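Local atomic coordinates of methyltransferase (Streptomyces regensis, PDB entry 5N5D), a protein that binds S-adenosylmethionine and, as an O-methyltransferase of tomaymycin biosynthesis, probably passes its methyl group to a hydroxyl of a biosynthetic intermediate. Residues S29-A34 / G72-I77; L89-W94 / H113-H118; G133-D138 / L157-P162. All blocks are in the same frame, centred on the assembly; numbering follows the deposited sequence. Where two conformers were deposited one is given.

Contacts 1 and 2 are buried and both reach the S-adenosylmethionine, contact 1 at its amino-acid end and contact 2 at its ribose and adenine. They also touch each other, S76 packing against L89 and T91. Contact 3 is only partly buried, lies farther from the centre of the chain and closes against contact 2 through F137 and T134 on V90. The chemistry follows the place: in contact 1 alanine methyls and the Y74 ring fit the end of helix 26-31 and the following turn against the glycine loop and start of helix 74-80, a ladder of backbone bonds joins parallel strands in contact 2, and contact 3 relies on one good backbone bond, some apolar packing and a weak salt bridge.

Contact 1: residues S29-A34 / G72-I77; sequences SKAAQA and GGYSSI. With SAM (S-adenosylmethionine), chain H.
A31 packs its CB against the turn that leads into helix 74-80, where it meets CA of Y74 at 3.9 Å and, at a similar range, O of G72. CD1 of I77 touches the same methyl one helical turn on, at 4.0 Å. The Y74 ring stands beside helix 26-31: A31 CB lies at its edge, near the ring plane, while CB of A32 approaches CD1 to 3.9 Å. CG of Y74 is anti to the backbone N (chi1 -175°), on the side of helix 26-31, and the hydroxyl at the far end of the ring is held by E24 and W78. A34, closing a type I turn that starts at A31, sets its CB 3.8 Å from CA of G72. The fit is close: a side chain on G72 would run into the A34 methyl, and the positive phi of G73 (91°) suits a residue without CB. These are van der Waals contacts; the hydrogen bonds lie on the cofactor side of helix 74-80. S75 N donates to OXT of S-adenosylmethionine, nearly straight at 3.1 Å, and S75 OG accepts from its amino N at 2.8 Å while also bonding E67. This glycine-rich loop leading into a helix N-terminus, which receives the methionine carboxylate, belongs to the S-adenosylmethionine site of the Rossmann-like methyltransferase fold.

Contact 2: residues L89-W94 / H113-H118; sequences LVTIEW and HLVEQH. With SAM (S-adenosylmethionine), chain H.
L89 and V115 open a parallel pairing of strands 88-93 and 115-119 in which five backbone bonds alternate across the gap. L89 N donates to L114 O at 2.7 Å, and L89 O accepts from E116 N. T91 N and T91 O repeat the pattern with E116 O and H118 N, and E93 N finishes it on H118 O at 3.0 Å. The N-H and C=O groups of V90 and I92 turn the other way, bonding strand 64-68 and the loop after it, which makes 88-93 an inner strand.

On one face V90 lies alongside E116, and its CG1 reaches CD2 of H118 at 3.7 Å. The imidazole is fixed by its own strand: NE2 donates to E116 OE2 at 2.6 Å, in the ring plane, using the anti lone pair of that oxygen. On the other face T91 CG2 touches CG of Q117, also at 3.7 Å, and T91 OG1 is bonded to T70 and E67; Q117 NE2 goes to A99 O.

At the strand's C-terminal end E93 turns from the sheet to the cofactor, its chain bent at chi2 (56°). OE1 accepts from O3' of the ribose at 2.7 Å and OE2 from O2' at 2.6 Å, while the backbone N-H groups of F71 and E95 also hold the carboxylate. An alanine here would probably leave both ribose hydroxyls and these two N-H groups without their acceptor. An acidic residue at the end of this strand gripping both ribose hydroxyls is a familiar feature of Rossmann-like methyltransferases, and the paired bonds are consistent with recognition of an intact ribose.

Contact 3: residues G133-D138 / L157-P162; sequences GTAPFD and LKLSRP
F137 and L159 form the firm part of this contact. F137 N donates to L159 O at 2.8 Å, nearly straight (169°) and in the carbonyl plane. The same oxygen takes a CA-H contact from P136 and lies close to F137 CD2 at 3.4 Å. The two side chains run side by side, L159 CB lying at the ring edge, in its plane, 3.9 Å from CD2 of F137. A135 adds its CB at 4.3 Å from L159 CD2. The peptide before P136 is cis, and P136 CA and F137 N both face L159 O. F137 O is enclosed as well, covered by S160 CB at 3.3 Å and by CG of R161, yet this buried carbonyl has no hydrogen-bond partner in the model.

Toward solvent the fit is looser. P136, itself exposed, rests its CB 3.7 Å from S160 O. R161 reaches out past this proline, its chain bent at chi3 (-58°), and lies beside D138 with the guanidinium and carboxylate planes 31° apart. Its NH2 meets D138 OD1 at 3.3 Å in a salt bridge whose hydrogen bond is weak, and the arginine is exposed. The other oxygen of D138, OD2, has further partners in the backbone N-H groups of R63 and R64.

The contact thus ties the loop ahead of strand 139-142 to the chain leaving helix 149-158. F137 looks inward onto R64 and L66 of strand 64-68 and V90 of strand 88-93, L159 also packs on L66, and S160 touches V224 of strand 217-224.

Contact 1: residues S29-A34 / G72-I77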
# COMPACT_ATOMS: atom_id res chain seq x y z
N SER A 29 8.13 -11.24 -17.48
CA SER A 29 8.87 -10.38 -18.40
C SER A 29 8.21 -10.33 -19.77
O SER A 29 8.24 -9.29 -20.43
CB SER A 29 10.32 -10.85 -18.51
OG SER A 29 10.39 -12.17 -19.01
N LYS A 30 7.61 -11.44 -20.21
CA LYS A 30 6.89 -11.44 -21.48
C LYS A 30 5.58 -10.66 -21.36
O LYS A 30 5.25 -9.87 -22.25
CB LYS A 30 6.62 -12.87 -21.94
CG LYS A 30 7.86 -13.67 -22.33
CD LYS A 30 7.53 -15.11 -22.75
CE LYS A 30 6.81 -15.18 -24.09
NZ LYS A 30 6.69 -16.58 -24.59
N ALA A 31 4.83 -10.89 -20.28
CA ALA A 31 3.57 -10.18 -20.09
C ALA A 31 3.80 -8.67 -20.07
O ALA A 31 2.97 -7.90 -20.56
CB ALA A 31 2.90 -10.63 -18.79
N ALA A 32 4.93 -8.24 -19.50
CA ALA A 32 5.23 -6.81 -19.42
C ALA A 32 5.39 -6.16 -20.79
O ALA A 32 5.35 -4.93 -20.88
CB ALA A 32 6.50 -6.60 -18.60
N GLN A 33 5.59 -6.94 -21.86
CA GLN A 33 5.79 -6.40 -23.20
C GLN A 33 4.53 -6.49 -24.06
O GLN A 33 4.60 -6.24 -25.26
CB GLN A 33 6.94 -7.14 -23.89
CG GLN A 33 8.26 -7.11 -23.11
CD GLN A 33 8.83 -5.70 -22.98
OE1 GLN A 33 8.49 -4.81 -23.75
NE2 GLN A 33 9.71 -5.50 -21.99
N ALA A 34 3.38 -6.83 -23.46
CA ALA A 34 2.16 -7.02 -24.24
C ALA A 34 1.82 -5.79 -25.07
O ALA A 34 1.30 -5.91 -26.18
CB ALA A 34 1.00 -7.37 -23.31
N GLY A 72 -2.76 -7.67 -20.79
CA GLY A 72 -1.87 -8.74 -21.17
C GLY A 72 -1.56 -9.74 -20.08
O GLY A 72 -0.74 -10.63 -20.29
N GLY A 73 -2.19 -9.62 -18.92
CA GLY A 73 -2.01 -10.58 -17.86
C GLY A 73 -0.92 -10.28 -16.86
O GLY A 73 -0.64 -11.12 -16.00
N TYR A 74 -0.28 -9.11 -16.94
CA TYR A 74 0.83 -8.82 -16.04
C TYR A 74 0.35 -8.73 -14.60
O TYR A 74 0.83 -9.45 -13.72
CB TYR A 74 1.56 -7.53 -16.46
CG TYR A 74 2.77 -7.32 -15.60
CD1 TYR A 74 3.98 -7.93 -15.91
CD2 TYR A 74 2.70 -6.59 -14.42
CE1 TYR A 74 5.09 -7.79 -15.10
CE2 TYR A 74 3.80 -6.44 -13.61
CZ TYR A 74 5.00 -7.04 -13.95
OH TYR A 74 6.09 -6.90 -13.13
N SER A 75 -0.62 -7.84 -14.32
CA SER A 75 -1.17 -7.81 -12.97
C SER A 75 -1.81 -9.15 -12.61
O SER A 75 -1.74 -9.58 -11.45
CB SER A 75 -2.19 -6.67 -12.85
OG SER A 75 -3.21 -6.79 -13.83
N SER A 76 -2.39 -9.84 -13.60
CA SER A 76 -3.07 -11.11 -13.35
C SER A 76 -2.12 -12.15 -12.77
O SER A 76 -2.49 -12.89 -11.86
CB SER A 76 -3.71 -11.62 -14.64
OG SER A 76 -4.31 -10.56 -15.36
N ILE A 77 -0.90 -12.23 -13.31
CA ILE A 77 0.06 -13.20 -12.80
C ILE A 77 0.37 -12.92 -11.34
O ILE A 77 0.39 -13.83 -10.50
CB ILE A 77 1.34 -13.20 -13.65
CG1 ILE A 77 1.05 -13.74 -15.06
CG2 ILE A 77 2.43 -14.03 -12.99
CD1 ILE A 77 2.16 -13.47 -16.04
N SAM H . -4.50 -4.70 -15.18
CA SAM H . -3.55 -4.74 -16.31
C SAM H . -2.08 -4.84 -15.78
O SAM H . -1.78 -4.09 -14.82
OXT SAM H . -1.31 -5.64 -16.35
CB SAM H . -3.71 -3.49 -17.21
CG SAM H . -5.17 -3.22 -17.55
SD SAM H . -5.21 -1.86 -18.75
CE SAM H . -4.86 -0.49 -17.71
C5' SAM H . -7.00 -1.58 -18.98
C4' SAM H . -7.69 -2.73 -19.69
O4' SAM H . -9.12 -2.63 -19.55
C3' SAM H . -7.40 -2.81 -21.20
O3' SAM H . -6.87 -4.09 -21.51
C2' SAM H . -8.77 -2.53 -21.84
O2' SAM H . -8.97 -3.25 -23.05
C1' SAM H . -9.71 -3.04 -20.76
N9 SAM H . -11.06 -2.49 -20.82
C8 SAM H . -11.42 -1.20 -21.12
N7 SAM H . -12.71 -0.97 -21.03
C5 SAM H . -13.23 -2.20 -20.64
C6 SAM H . -14.54 -2.62 -20.35
N6 SAM H . -15.62 -1.82 -20.42
N1 SAM H . -14.72 -3.91 -19.97
C2 SAM H . -13.65 -4.71 -19.90
N3 SAM H . -12.37 -4.42 -20.15
C4 SAM H . -12.23 -3.14 -20.52

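Contact 2: residues L89-W94 / H113-H118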
# COMPACT_ATOMS: atom_id res chain seq x y z
N LEU A 89 -8.72 -16.62 -9.43
CA LEU A 89 -8.74 -15.27 -9.96
C LEU A 89 -9.73 -15.24 -11.11
O LEU A 89 -9.60 -16.00 -12.08
CB LEU A 89 -7.35 -14.86 -10.45
CG LEU A 89 -7.30 -13.53 -11.21
CD1 LEU A 89 -7.65 -12.37 -10.29
CD2 LEU A 89 -5.94 -13.32 -11.84
N VAL A 90 -10.74 -14.39 -11.00
CA VAL A 90 -11.68 -14.15 -12.08
C VAL A 90 -11.28 -12.82 -12.69
O VAL A 90 -11.24 -11.80 -12.00
CB VAL A 90 -13.13 -14.12 -11.56
CG1 VAL A 90 -14.11 -13.86 -12.70
CG2 VAL A 90 -13.47 -15.42 -10.86
N THR A 91 -10.96 -12.82 -13.98
CA THR A 91 -10.50 -11.59 -14.62
C THR A 91 -11.28 -11.34 -15.91
O THR A 91 -11.66 -12.27 -16.62
CB THR A 91 -8.98 -11.64 -14.88
OG1 THR A 91 -8.54 -10.37 -15.37
CG2 THR A 91 -8.61 -12.77 -15.84
N ILE A 92 -11.52 -10.05 -16.18
CA ILE A 92 -12.39 -9.60 -17.26
C ILE A 92 -11.61 -8.69 -18.20
O ILE A 92 -10.93 -7.76 -17.76
CB ILE A 92 -13.61 -8.83 -16.73
CG1 ILE A 92 -14.37 -9.67 -15.70
CG2 ILE A 92 -14.52 -8.42 -17.89
CD1 ILE A 92 -15.48 -8.90 -14.97
N GLU A 93 -11.78 -8.91 -19.50
CA GLU A 93 -11.12 -8.11 -20.53
C GLU A 93 -12.03 -7.95 -21.74
O GLU A 93 -12.57 -8.94 -22.24
CB GLU A 93 -9.79 -8.75 -20.94
CG GLU A 93 -9.13 -8.11 -22.16
CD GLU A 93 -8.90 -6.63 -21.98
OE1 GLU A 93 -8.38 -6.23 -20.91
OE2 GLU A 93 -9.25 -5.85 -22.89
N TRP A 94 -12.17 -6.72 -22.23
CA TRP A 94 -13.04 -6.42 -23.36
C TRP A 94 -12.47 -6.87 -24.70
O TRP A 94 -13.22 -7.29 -25.58
CB TRP A 94 -13.34 -4.91 -23.36
CG TRP A 94 -13.85 -4.35 -24.65
CD1 TRP A 94 -13.19 -3.50 -25.49
CD2 TRP A 94 -15.13 -4.58 -25.24
NE1 TRP A 94 -13.97 -3.19 -26.57
CE2 TRP A 94 -15.18 -3.83 -26.44
CE3 TRP A 94 -16.25 -5.33 -24.88
CZ2 TRP A 94 -16.29 -3.83 -27.28
CZ3 TRP A 94 -17.35 -5.33 -25.71
CH2 TRP A 94 -17.37 -4.58 -26.90
N HIS A 113 -4.64 -22.97 -13.95
CA HIS A 113 -5.65 -23.70 -13.19
C HIS A 113 -6.31 -22.83 -12.13
O HIS A 113 -7.34 -23.25 -11.57
CB HIS A 113 -5.02 -24.93 -12.52
CG HIS A 113 -3.98 -24.60 -11.50
ND1 HIS A 113 -2.73 -24.13 -11.84
CD2 HIS A 113 -3.99 -24.70 -10.15
CE1 HIS A 113 -2.02 -23.94 -10.74
NE2 HIS A 113 -2.76 -24.27 -9.70
N LEU A 114 -5.75 -21.66 -11.84
CA LEU A 114 -6.30 -20.75 -10.85
C LEU A 114 -7.08 -19.60 -11.45
O LEU A 114 -7.61 -18.78 -10.69
CB LEU A 114 -5.17 -20.17 -9.99
CG LEU A 114 -4.28 -21.17 -9.26
CD1 LEU A 114 -3.08 -20.45 -8.67
CD2 LEU A 114 -5.05 -21.88 -8.18
N VAL A 115 -7.16 -19.49 -12.77
CA VAL A 115 -7.69 -18.29 -13.40
C VAL A 115 -8.91 -18.64 -14.24
O VAL A 115 -8.90 -19.62 -15.00
CB VAL A 115 -6.63 -17.57 -14.26
CG1 VAL A 115 -7.20 -16.28 -14.84
CG2 VAL A 115 -5.41 -17.27 -13.42
N GLU A 116 -9.95 -17.83 -14.11
CA GLU A 116 -11.16 -17.90 -14.92
C GLU A 116 -11.25 -16.59 -15.69
O GLU A 116 -11.56 -15.54 -15.10
CB GLU A 116 -12.38 -18.13 -14.03
CG GLU A 116 -13.72 -18.05 -14.73
CD GLU A 116 -14.86 -18.15 -13.74
OE1 GLU A 116 -14.82 -19.06 -12.89
OE2 GLU A 116 -15.77 -17.30 -13.80
N GLN A 117 -10.97 -16.64 -16.98
CA GLN A 117 -11.00 -15.45 -17.82
C GLN A 117 -12.36 -15.27 -18.47
O GLN A 117 -13.00 -16.24 -18.88
CB GLN A 117 -9.93 -15.53 -18.91
CG GLN A 117 -8.51 -15.46 -18.40
CD GLN A 117 -7.52 -15.33 -19.54
OE1 GLN A 117 -6.76 -16.26 -19.82
NE2 GLN A 117 -7.53 -14.18 -20.20
N HIS A 118 -12.78 -14.01 -18.58
CA HIS A 118 -13.99 -13.63 -19.29
C HIS A 118 -13.65 -12.56 -20.31
O HIS A 118 -12.83 -11.68 -20.04
CB HIS A 118 -15.06 -13.09 -18.32
CG HIS A 118 -15.56 -14.11 -17.35
ND1 HIS A 118 -16.76 -14.77 -17.52
CD2 HIS A 118 -15.01 -14.61 -16.22
CE1 HIS A 118 -16.94 -15.62 -16.52
NE2 HIS A 118 -15.89 -15.54 -15.72
N SAM H . -4.50 -4.70 -15.18
CA SAM H . -3.55 -4.74 -16.31
C SAM H . -2.08 -4.84 -15.78
O SAM H . -1.78 -4.09 -14.82
OXT SAM H . -1.31 -5.64 -16.35
CB SAM H . -3.71 -3.49 -17.21
CG SAM H . -5.17 -3.22 -17.55
SD SAM H . -5.21 -1.86 -18.75
CE SAM H . -4.86 -0.49 -17.71
C5' SAM H . -7.00 -1.58 -18.98
C4' SAM H . -7.69 -2.73 -19.69
O4' SAM H . -9.12 -2.63 -19.55
C3' SAM H . -7.40 -2.81 -21.20
O3' SAM H . -6.87 -4.09 -21.51
C2' SAM H . -8.77 -2.53 -21.84
O2' SAM H . -8.97 -3.25 -23.05
C1' SAM H . -9.71 -3.04 -20.76
N9 SAM H . -11.06 -2.49 -20.82
C8 SAM H . -11.42 -1.20 -21.12
N7 SAM H . -12.71 -0.97 -21.03
C5 SAM H . -13.23 -2.20 -20.64
C6 SAM H . -14.54 -2.62 -20.35
N6 SAM H . -15.62 -1.82 -20.42
N1 SAM H . -14.72 -3.91 -19.97
C2 SAM H . -13.65 -4.71 -19.90
N3 SAM H . -12.37 -4.42 -20.15
C4 SAM H . -12.23 -3.14 -20.52

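Contact 3: residues G133-D138 / L157-P162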
# COMPACT_ATOMS: atom_id res chain seq x y z
N GLY A 133 -19.66 -20.21 -5.48
CA GLY A 133 -18.42 -20.68 -6.05
C GLY A 133 -17.61 -19.62 -6.77
O GLY A 133 -16.43 -19.85 -7.06
N THR A 134 -18.21 -18.46 -7.07
CA THR A 134 -17.49 -17.34 -7.66
C THR A 134 -17.46 -16.18 -6.67
O THR A 134 -16.39 -15.82 -6.17
CB THR A 134 -18.13 -16.93 -8.99
OG1 THR A 134 -18.08 -18.04 -9.90
CG2 THR A 134 -17.41 -15.74 -9.60
N ALA A 135 -18.60 -15.57 -6.38
CA ALA A 135 -18.70 -14.68 -5.24
C ALA A 135 -18.86 -15.50 -3.96
O ALA A 135 -19.37 -16.62 -4.00
CB ALA A 135 -19.88 -13.73 -5.41
N PRO A 136 -18.45 -14.96 -2.80
CA PRO A 136 -17.87 -13.63 -2.59
C PRO A 136 -16.36 -13.58 -2.81
O PRO A 136 -15.64 -14.53 -2.50
CB PRO A 136 -18.19 -13.35 -1.13
CG PRO A 136 -18.11 -14.70 -0.49
CD PRO A 136 -18.62 -15.68 -1.53
N PHE A 137 -15.90 -12.45 -3.34
CA PHE A 137 -14.49 -12.19 -3.52
C PHE A 137 -13.89 -11.58 -2.25
O PHE A 137 -14.56 -10.83 -1.53
CB PHE A 137 -14.27 -11.25 -4.70
CG PHE A 137 -14.64 -11.86 -6.02
CD1 PHE A 137 -13.78 -12.76 -6.64
CD2 PHE A 137 -15.84 -11.55 -6.64
CE1 PHE A 137 -14.11 -13.34 -7.84
CE2 PHE A 137 -16.18 -12.13 -7.85
CZ PHE A 137 -15.31 -13.03 -8.45
N ASP A 138 -12.64 -11.93 -1.98
CA ASP A 138 -11.86 -11.35 -0.90
C ASP A 138 -11.10 -10.11 -1.32
O ASP A 138 -10.69 -9.32 -0.46
CB ASP A 138 -10.85 -12.39 -0.37
CG ASP A 138 -11.52 -13.65 0.10
OD1 ASP A 138 -12.46 -13.56 0.91
OD2 ASP A 138 -11.13 -14.75 -0.35
N LEU A 157 -18.67 -4.10 -4.18
CA LEU A 157 -19.36 -4.27 -2.90
C LEU A 157 -20.36 -5.41 -2.96
O LEU A 157 -20.44 -6.23 -2.04
CB LEU A 157 -20.05 -2.96 -2.52
CG LEU A 157 -19.16 -1.74 -2.30
CD1 LEU A 157 -20.02 -0.55 -1.93
CD2 LEU A 157 -18.10 -1.98 -1.23
N LYS A 158 -21.14 -5.49 -4.05
CA LYS A 158 -22.15 -6.54 -4.16
C LYS A 158 -21.52 -7.93 -4.20
O LYS A 158 -22.11 -8.89 -3.69
CB LYS A 158 -22.99 -6.31 -5.41
CG LYS A 158 -24.12 -7.31 -5.59
CD LYS A 158 -25.19 -7.12 -4.52
CE LYS A 158 -26.37 -8.05 -4.74
NZ LYS A 158 -25.95 -9.48 -4.73
N LEU A 159 -20.34 -8.05 -4.80
CA LEU A 159 -19.70 -9.33 -5.04
C LEU A 159 -18.67 -9.69 -3.98
O LEU A 159 -18.01 -10.73 -4.11
CB LEU A 159 -19.03 -9.34 -6.42
CG LEU A 159 -19.95 -9.15 -7.63
CD1 LEU A 159 -19.13 -8.94 -8.89
CD2 LEU A 159 -20.87 -10.35 -7.79
N SER A 160 -18.49 -8.86 -2.95
CA SER A 160 -17.48 -9.16 -1.95
C SER A 160 -18.13 -9.36 -0.58
O SER A 160 -19.26 -9.84 -0.49
CB SER A 160 -16.41 -8.07 -1.91
OG SER A 160 -16.91 -6.82 -1.49
N ARG A 161 -17.42 -9.00 0.48
CA ARG A 161 -17.77 -9.42 1.82
C ARG A 161 -17.09 -8.49 2.80
O ARG A 161 -16.12 -7.81 2.43
CB ARG A 161 -17.33 -10.87 2.07
CG ARG A 161 -15.85 -11.10 1.79
CD ARG A 161 -15.49 -12.57 1.73
NE ARG A 161 -15.82 -13.28 2.96
CZ ARG A 161 -15.54 -14.56 3.19
NH1 ARG A 161 -15.89 -15.13 4.33
NH2 ARG A 161 -14.91 -15.28 2.26
N PRO A 162 -17.54 -8.43 4.05
CA PRO A 162 -16.79 -7.67 5.05
C PRO A 162 -15.37 -8.19 5.14
O PRO A 162 -15.13 -9.39 5.17
CB PRO A 162 -17.58 -7.90 6.34
CG PRO A 162 -18.96 -8.23 5.88
CD PRO A 162 -18.78 -9.01 4.61